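Local coordinates for protein putative alpha-L-fucosidase (Bacteroides thetaiotaomicron VPI-5482, PDB 3GZA) that probably hydrolyses alpha-L-fucosyl linkages as a family 29 glycoside hydrolase, at residues H27-V32 with E282-E286. Residues are numbered along the deposited sequence; the frame is centred on the assembly and turned at random.
With NA (sodium ion), chain G; EDO (1,2-ethanediol), chain D.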
loop_
_atom_site.group_PDB
_atom_site.type_symbol
_atom_site.label_atom_id
_atom_site.label_comp_id
_atom_site.label_asym_id
_atom_site.label_seq_id
_atom_site.Cartn_x
_atom_site.Cartn_y
_atom_site.Cartn_z
ATOM N N HIS A 27 -9.467 19.867 2.071
ATOM C CA HIS A 27 -9.337 18.504 2.560
ATOM C C HIS A 27 -10.082 17.545 1.632
ATOM O O HIS A 27 -11.245 17.780 1.296
ATOM C CB HIS A 27 -9.879 18.366 3.983
ATOM C CG HIS A 27 -9.006 18.974 5.037
ATOM N ND1 HIS A 27 -8.901 20.338 5.252
ATOM C CD2 HIS A 27 -8.197 18.390 5.937
ATOM C CE1 HIS A 27 -8.055 20.550 6.250
ATOM N NE2 HIS A 27 -7.619 19.381 6.688
ATOM N N TYR A 28 -9.415 16.468 1.203
ATOM C CA TYR A 28 -10.002 15.494 0.316
ATOM C C TYR A 28 -9.285 14.170 0.569
ATOM O O TYR A 28 -8.051 14.150 0.622
ATOM C CB TYR A 28 -9.824 15.987 -1.115
ATOM C CG TYR A 28 -10.870 15.607 -2.139
ATOM C CD1 TYR A 28 -12.195 15.816 -1.853
ATOM C CD2 TYR A 28 -10.506 15.144 -3.381
ATOM C CE1 TYR A 28 -13.162 15.566 -2.799
ATOM C CE2 TYR A 28 -11.458 14.871 -4.329
ATOM C CZ TYR A 28 -12.761 15.130 -4.041
ATOM O OH TYR A 28 -13.745 14.931 -4.976
ATOM N N ASP A 29 -10.033 13.128 0.811
ATOM C CA ASP A 29 -9.501 11.800 1.041
ATOM C C ASP A 29 -10.610 10.815 0.717
ATOM O O ASP A 29 -11.732 11.210 0.395
ATOM C CB ASP A 29 -8.962 11.704 2.488
ATOM C CG ASP A 29 -7.966 10.557 2.721
ATOM O OD1 ASP A 29 -7.926 9.565 1.913
ATOM O OD2 ASP A 29 -7.239 10.654 3.750
ATOM N N LEU A 30 -10.302 9.509 0.814
ATOM C CA LEU A 30 -11.240 8.485 0.313
ATOM C C LEU A 30 -12.622 8.487 0.940
ATOM O O LEU A 30 -13.624 8.184 0.272
ATOM C CB LEU A 30 -10.594 7.102 0.488
ATOM C CG LEU A 30 -9.280 6.869 -0.260
ATOM C CD1 LEU A 30 -8.599 5.580 0.271
ATOM C CD2 LEU A 30 -9.484 6.824 -1.803
ATOM N N HIS A 31 -12.708 8.784 2.220
ATOM C CA HIS A 31 -13.949 8.731 2.962
ATOM C C HIS A 31 -14.931 9.827 2.557
ATOM O O HIS A 31 -16.096 9.752 2.952
ATOM C CB HIS A 31 -13.697 8.781 4.480
ATOM C CG HIS A 31 -12.870 9.936 4.917
ATOM N ND1 HIS A 31 -13.369 11.228 5.020
ATOM C CD2 HIS A 31 -11.546 10.022 5.194
ATOM C CE1 HIS A 31 -12.395 12.028 5.405
ATOM N NE2 HIS A 31 -11.280 11.327 5.516
ATOM N N VAL A 32 -14.502 10.844 1.802
ATOM C CA VAL A 32 -15.469 11.795 1.270
ATOM C C VAL A 32 -16.536 11.116 0.395
ATOM O O VAL A 32 -17.689 11.586 0.274
ATOM C CB VAL A 32 -14.751 12.895 0.478
ATOM C CG1 VAL A 32 -15.707 13.707 -0.391
ATOM C CG2 VAL A 32 -13.916 13.787 1.425
ATOM N N GLU A 282 -16.779 21.057 10.199
ATOM C CA GLU A 282 -16.398 20.038 9.245
ATOM C C GLU A 282 -15.313 20.451 8.261
ATOM O O GLU A 282 -15.549 21.300 7.427
ATOM C CB GLU A 282 -17.624 19.595 8.453
ATOM C CG GLU A 282 -18.794 19.255 9.350
ATOM C CD GLU A 282 -18.479 18.321 10.526
ATOM O OE1 GLU A 282 -17.978 17.178 10.327
ATOM O OE2 GLU A 282 -18.839 18.671 11.675
ATOM N N TRP A 283 -14.146 19.806 8.360
ATOM C CA TRP A 283 -13.047 20.071 7.451
ATOM C C TRP A 283 -13.237 19.312 6.133
ATOM O O TRP A 283 -12.629 19.649 5.122
ATOM C CB TRP A 283 -11.723 19.694 8.090
ATOM C CG TRP A 283 -11.304 20.597 9.191
ATOM C CD1 TRP A 283 -11.418 20.352 10.508
ATOM C CD2 TRP A 283 -10.720 21.914 9.073
ATOM N NE1 TRP A 283 -10.923 21.413 11.234
ATOM C CE2 TRP A 283 -10.509 22.393 10.371
ATOM C CE3 TRP A 283 -10.321 22.700 7.992
ATOM C CZ2 TRP A 283 -9.908 23.633 10.642
ATOM C CZ3 TRP A 283 -9.803 23.943 8.248
ATOM C CH2 TRP A 283 -9.545 24.381 9.557
ATOM N N PHE A 284 -14.021 18.256 6.160
ATOM C CA PHE A 284 -14.353 17.444 4.963
ATOM C C PHE A 284 -15.809 17.534 4.531
ATOM O O PHE A 284 -16.715 17.810 5.337
ATOM C CB PHE A 284 -14.075 15.944 5.259
ATOM C CG PHE A 284 -12.619 15.571 5.364
ATOM C CD1 PHE A 284 -11.912 15.294 4.219
ATOM C CD2 PHE A 284 -11.978 15.464 6.593
ATOM C CE1 PHE A 284 -10.581 14.877 4.296
ATOM C CE2 PHE A 284 -10.675 15.097 6.667
ATOM C CZ PHE A 284 -9.949 14.838 5.502
ATOM N N TRP A 285 -16.022 17.288 3.249
ATOM C CA TRP A 285 -17.372 17.167 2.721
ATOM C C TRP A 285 -18.008 15.921 3.298
ATOM O O TRP A 285 -17.435 14.841 3.270
ATOM C CB TRP A 285 -17.369 17.093 1.199
ATOM C CG TRP A 285 -18.755 17.216 0.665
ATOM C CD1 TRP A 285 -19.387 18.377 0.277
ATOM C CD2 TRP A 285 -19.743 16.169 0.533
ATOM N NE1 TRP A 285 -20.676 18.106 -0.093
ATOM C CE2 TRP A 285 -20.913 16.765 0.041
ATOM C CE3 TRP A 285 -19.739 14.782 0.767
ATOM C CZ2 TRP A 285 -22.073 16.039 -0.189
ATOM C CZ3 TRP A 285 -20.919 14.073 0.546
ATOM C CH2 TRP A 285 -22.048 14.714 0.042
ATOM N N GLU A 286 -19.239 16.075 3.753
ATOM C CA GLU A 286 -20.066 15.034 4.332
ATOM C C GLU A 286 -21.487 15.296 3.843
ATOM O O GLU A 286 -21.837 16.425 3.498
ATOM C CB GLU A 286 -20.018 15.065 5.862
ATOM C CG GLU A 286 -18.675 14.851 6.416
ATOM C CD GLU A 286 -18.600 15.276 7.820
ATOM O OE1 GLU A 286 -19.104 14.557 8.678
ATOM O OE2 GLU A 286 -17.994 16.335 8.078
HETATM NA NA NA G . -17.728 10.516 4.506
HETATM C C1 EDO D . -7.405 20.279 9.788
HETATM O O1 EDO D . -6.477 19.383 9.166
HETATM C C2 EDO D . -6.671 21.576 9.905
HETATM O O2 EDO D . -5.703 21.433 10.925
HETATM O O HOH W 1 -11.075 21.849 4.545
HETATM O O HOH W 2 -14.005 17.445 1.167
HETATM O O HOH W 3 -16.104 12.307 4.973
HETATM O O HOH W 4 -18.545 12.171 2.971
HETATM O O HOH W 5 -16.841 9.097 6.452
#
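Phe284 lies between two histidines of the segment 27-32, a worked example of how an aromatic ring can join two loops with no direct hydrogen bond between them. A chi1 of 54° swings the His31 imidazole against one face, edge-to-face with planes at 73° and CE1 3.3 Å above the ring plane. Over the opposite face His27 CB makes a CH-pi contact, 3.8 Å from the ring centroid, and the His27 ring also turns its edge to Phe284. Tyr38 and His82 add further aromatic contacts, and Val32 CG2 touches Phe284 CD1.

The more open side is at the two tryptophans, both partly exposed. Trp283 CB makes a CH-pi contact over the His27 ring, while its indole, hydrogen-bonded through NE1 to Glu223, has one face covered by C1 of a 1,2-ethanediol, probably from the crystallisation liquor, whose O1 bonds His27 NE2 (2.7 Å). An alanine here, though it keeps CB over the imidazole, would probably open a gap beside His27 CE1 where the indole CE3 packs, and leave Glu223 without its indole partner.

Near Trp285, waters bridge the backbones. One links Val32 O to Trp285 O and also binds the sodium ion, which His31 O ligates at 2.4 Å beside Asp34 and Ile36. Apolar ring packing thus joins the two barrel loops, while waters and, for His31 O, sodium take up these backbone oxygens.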